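Local atomic coordinates of enolase from the environmental genome shotgun sequencing of the Sargasso Sea (PDB entry 2QGY), a protein that is of unknown function but, as a magnesium-binding member of the enolase superfamily, probably abstracts a proton next to a substrate carboxylate. Residues V248-G251 and E252-G256; F272-I276 and S277-G281. One frame throughout, in Å; residues are numbered along the deposited sequence.

Interaction 1 (V248-G251 and E252-G256); sequences VVTG and EKQSG. With MG (magnesium ion), chain C.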
# COMPACT_ATOMS: atom_id res chain seq x y z
N VAL A 248 -18.15 6.16 -14.98
CA VAL A 248 -17.15 5.21 -14.48
C VAL A 248 -16.69 5.64 -13.05
O VAL A 248 -16.40 6.81 -12.80
CB VAL A 248 -15.95 5.06 -15.48
CG1 VAL A 248 -14.78 4.23 -14.91
CG2 VAL A 248 -16.41 4.46 -16.84
N VAL A 249 -16.65 4.67 -12.14
CA VAL A 249 -16.29 4.91 -10.75
C VAL A 249 -15.02 4.10 -10.41
O VAL A 249 -14.95 2.94 -10.73
CB VAL A 249 -17.41 4.45 -9.79
CG1 VAL A 249 -17.01 4.83 -8.32
CG2 VAL A 249 -18.74 5.18 -10.11
N THR A 250 -14.04 4.72 -9.76
CA THR A 250 -12.84 3.97 -9.35
C THR A 250 -12.31 4.64 -8.09
O THR A 250 -12.66 5.78 -7.84
CB THR A 250 -11.73 3.96 -10.45
OG1 THR A 250 -10.64 3.07 -10.07
CG2 THR A 250 -11.18 5.34 -10.71
N GLY A 251 -11.47 3.94 -7.33
CA GLY A 251 -10.75 4.62 -6.25
C GLY A 251 -10.76 3.84 -4.95
O GLY A 251 -9.86 3.99 -4.15
N GLU A 252 -11.78 3.00 -4.75
CA GLU A 252 -11.92 2.26 -3.48
C GLU A 252 -10.69 1.46 -3.04
O GLU A 252 -10.46 1.30 -1.85
CB GLU A 252 -13.15 1.36 -3.54
CG GLU A 252 -13.07 0.20 -4.47
CD GLU A 252 -14.23 -0.76 -4.24
OE1 GLU A 252 -15.33 -0.41 -4.67
OE2 GLU A 252 -14.06 -1.81 -3.59
N LYS A 253 -9.90 0.95 -3.98
CA LYS A 253 -8.75 0.12 -3.59
C LYS A 253 -7.42 0.90 -3.63
O LYS A 253 -6.35 0.30 -3.50
CB LYS A 253 -8.70 -1.15 -4.47
CG LYS A 253 -9.95 -2.02 -4.23
CD LYS A 253 -9.84 -3.49 -4.54
CE LYS A 253 -11.25 -4.08 -4.45
NZ LYS A 253 -11.30 -5.57 -4.48
N GLN A 254 -7.51 2.21 -3.81
CA GLN A 254 -6.31 3.04 -3.90
C GLN A 254 -6.34 4.13 -2.82
O GLN A 254 -7.40 4.41 -2.23
CB GLN A 254 -6.15 3.64 -5.30
CG GLN A 254 -5.64 2.63 -6.34
CD GLN A 254 -6.75 1.74 -6.89
OE1 GLN A 254 -7.87 2.21 -7.10
NE2 GLN A 254 -6.44 0.44 -7.13
N SER A 255 -5.17 4.70 -2.52
CA SER A 255 -5.10 5.76 -1.52
C SER A 255 -4.02 6.74 -1.93
O SER A 255 -3.20 6.45 -2.81
CB SER A 255 -4.82 5.21 -0.09
OG SER A 255 -3.60 4.45 -0.06
N GLY A 256 -4.02 7.90 -1.29
CA GLY A 256 -3.00 8.89 -1.54
C GLY A 256 -3.44 9.90 -2.58
O GLY A 256 -4.18 9.59 -3.53
MG MG C . -16.80 -1.55 -5.26
O HOH W 1 -8.31 4.18 -8.93
O HOH W 2 -10.33 1.28 -6.95
O HOH W 3 -16.19 -3.21 -4.31
O HOH W 4 -15.60 -2.29 -6.76
O HOH W 5 -18.15 -1.51 -3.61

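Interaction 2 (F272-I276 and S277-G281); sequences FNPDI and SGMGG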
# COMPACT_ATOMS: atom_id res chain seq x y z
N PHE A 272 -15.04 9.34 -8.05
CA PHE A 272 -14.06 8.58 -7.29
C PHE A 272 -14.72 8.01 -6.03
O PHE A 272 -15.54 8.69 -5.42
CB PHE A 272 -12.93 9.50 -6.81
CG PHE A 272 -12.12 10.14 -7.91
CD1 PHE A 272 -11.97 9.53 -9.16
CD2 PHE A 272 -11.49 11.36 -7.68
CE1 PHE A 272 -11.17 10.15 -10.16
CE2 PHE A 272 -10.69 11.97 -8.68
CZ PHE A 272 -10.53 11.35 -9.89
N ASN A 273 -14.36 6.79 -5.62
CA ASN A 273 -14.94 6.21 -4.42
C ASN A 273 -13.83 5.70 -3.46
O ASN A 273 -13.87 4.56 -3.04
CB ASN A 273 -15.98 5.12 -4.76
CG ASN A 273 -15.34 3.86 -5.36
OD1 ASN A 273 -14.28 3.92 -5.97
ND2 ASN A 273 -15.96 2.70 -5.11
N PRO A 274 -12.89 6.57 -3.06
CA PRO A 274 -11.92 6.12 -2.04
C PRO A 274 -12.73 5.75 -0.78
O PRO A 274 -13.82 6.32 -0.53
CB PRO A 274 -11.08 7.38 -1.76
CG PRO A 274 -11.99 8.53 -2.10
CD PRO A 274 -12.76 8.01 -3.35
N ASP A 275 -12.20 4.84 0.04
CA ASP A 275 -12.94 4.48 1.26
C ASP A 275 -12.70 5.58 2.30
O ASP A 275 -11.60 6.14 2.42
CB ASP A 275 -12.49 3.12 1.80
CG ASP A 275 -13.37 2.62 2.96
OD1 ASP A 275 -14.32 1.84 2.70
OD2 ASP A 275 -13.13 3.03 4.11
N ILE A 276 -13.76 5.93 3.00
CA ILE A 276 -13.70 6.98 4.02
C ILE A 276 -12.61 6.73 5.08
O ILE A 276 -12.02 7.69 5.67
CB ILE A 276 -15.10 7.14 4.69
CG1 ILE A 276 -15.12 8.35 5.64
CG2 ILE A 276 -15.54 5.81 5.42
CD1 ILE A 276 -14.93 9.75 4.97
N SER A 277 -12.36 5.46 5.35
CA SER A 277 -11.45 5.03 6.40
C SER A 277 -10.20 4.39 5.79
O SER A 277 -9.41 3.74 6.47
CB SER A 277 -12.15 4.04 7.30
OG SER A 277 -12.99 4.74 8.21
N GLY A 278 -10.01 4.59 4.48
CA GLY A 278 -8.86 4.00 3.82
C GLY A 278 -8.00 4.96 3.03
O GLY A 278 -6.89 4.60 2.62
N MET A 279 -8.48 6.18 2.79
CA MET A 279 -7.76 7.09 1.89
C MET A 279 -6.45 7.59 2.52
O MET A 279 -5.48 7.87 1.81
CB MET A 279 -8.68 8.26 1.44
CG MET A 279 -7.97 9.43 0.70
SD MET A 279 -7.69 9.07 -1.05
CE MET A 279 -6.87 10.63 -1.57
N GLY A 280 -6.43 7.66 3.85
CA GLY A 280 -5.28 8.19 4.61
C GLY A 280 -5.76 9.12 5.71
O GLY A 280 -5.12 9.23 6.78
N GLY A 281 -6.89 9.79 5.45
CA GLY A 281 -7.49 10.70 6.44
C GLY A 281 -8.50 11.61 5.77
O GLY A 281 -8.73 11.51 4.54
O HOH W 6 -9.57 8.31 4.88

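Interaction 1 (V248-G251 and E252-G256)
Gly251 and Gln254 close a type I beta turn just after strand 248-250 of the barrel, a compact example of how a strand end can present a metal ligand. The backbone N of Gln254 reaches Gly251 O at 3.0 Å and nearly straight (162°), although it stands 53° above the carbonyl plane. Glu252, the first residue inside the turn, carries the chemistry. Glu252 CB rests 3.7 Å from Gly251 C. At chi1 69° CG sits between the backbone N and the carbonyl carbon, and the chain then runs extended, away from the turn and towards the magnesium. CD holds a carboxylate whose two oxygens do different work: Glu252 OE1 binds the magnesium at 2.0 Å, whereas Glu252 OE2 stays 3.2 Å from the metal and accepts a hydrogen bond of 2.6 Å from water 3, itself a metal ligand. Waters 4 and 5, Asp200 and Glu226 complete the six ligands. At the far end of the turn Gln254 bends at chi2 and brings OE1 back over Gly251. Water 2 donates to Gln254 OE1 at 2.6 Å and accepts from the N-H groups of Gly251 and Lys253. Water 1 donates to the same oxygen and accepts from Thr250 OG1. Two water bridges thus join the glutamine to the strand end, its side chain crossing that of Thr250 at about a right angle without bonding to it directly. Lys253 turns outward, and its NZ bonds Asp94 O of the second subunit. With one oxygen in the first shell and the other bonded to a metal-bound water, the Glu252 carboxylate is gripped twice, which should fix its rotation and orient that water, while three water ligands are consistent with a site able to exchange them for substrate oxygens.

Interaction 2 (F272-I276 and S277-G281)
Asp275 and Ser277 meet in the tight half of this loop, where one residue bonds the chain ahead of it with both backbone and side chain. With CG anti to the nitrogen of its own backbone (chi1 -172°), Asp275 swings OD2 forward to accept from Ser277 N at 2.8 Å, on the anti side of the carboxylate and 26° out of its plane, which makes an Asx turn. Asp275 O takes Gly278 N at 3.0 Å, closing a beta turn from Asp275 to Gly278 that overlaps the Asx turn, and Met279 N adds a weak bond to that oxygen. The carboxylate also serves outside partners: OD1 bonds His302 ND1, a pairing reminiscent of the His-Asp dyad of mandelate racemase, and OD2 bonds Asn305. The other half is looser. Pro274 CB lies against the bent side chain of Met279, 3.9 Å from its SD, and beyond it water 6 joins the turn to the end of the loop: it donates to Ile276 O at 2.6 Å and has weak bonds to Met279 N and Gly281 O. The loop leaves strand 271-272 and ends at Gly281, the N-cap of helix 282-294. Pro274 and Met279 lean on Phe260 of helix 257-265, Ile276 packs against helices 282-294 and 309-320, and Ser277 OG reaches Ser310 at the start of the latter and Glu52 O on strand 48-53.

Interactions 1 and 2 follow each other along the chain in the enolase C-terminal barrel, each in the loop after one of two adjacent parallel strands, 248-250 and 271-272. Helix 257-265 lies between them in sequence, and their centres are about 8 Å apart. They also touch through two probable hydrogen bonds, Asn273 OD1 to Glu252 N at 2.9 Å and Asn273 N to Thr250 O at 3.0 Å. The backbone bond carries the strand pairing into the loop, and the side-chain bond ties the backbone of the metal ligand to the next loop. The loops bring that ligand near the Asp275-His302 pair, consistent with an active site at the barrel end, as in other superfamily members.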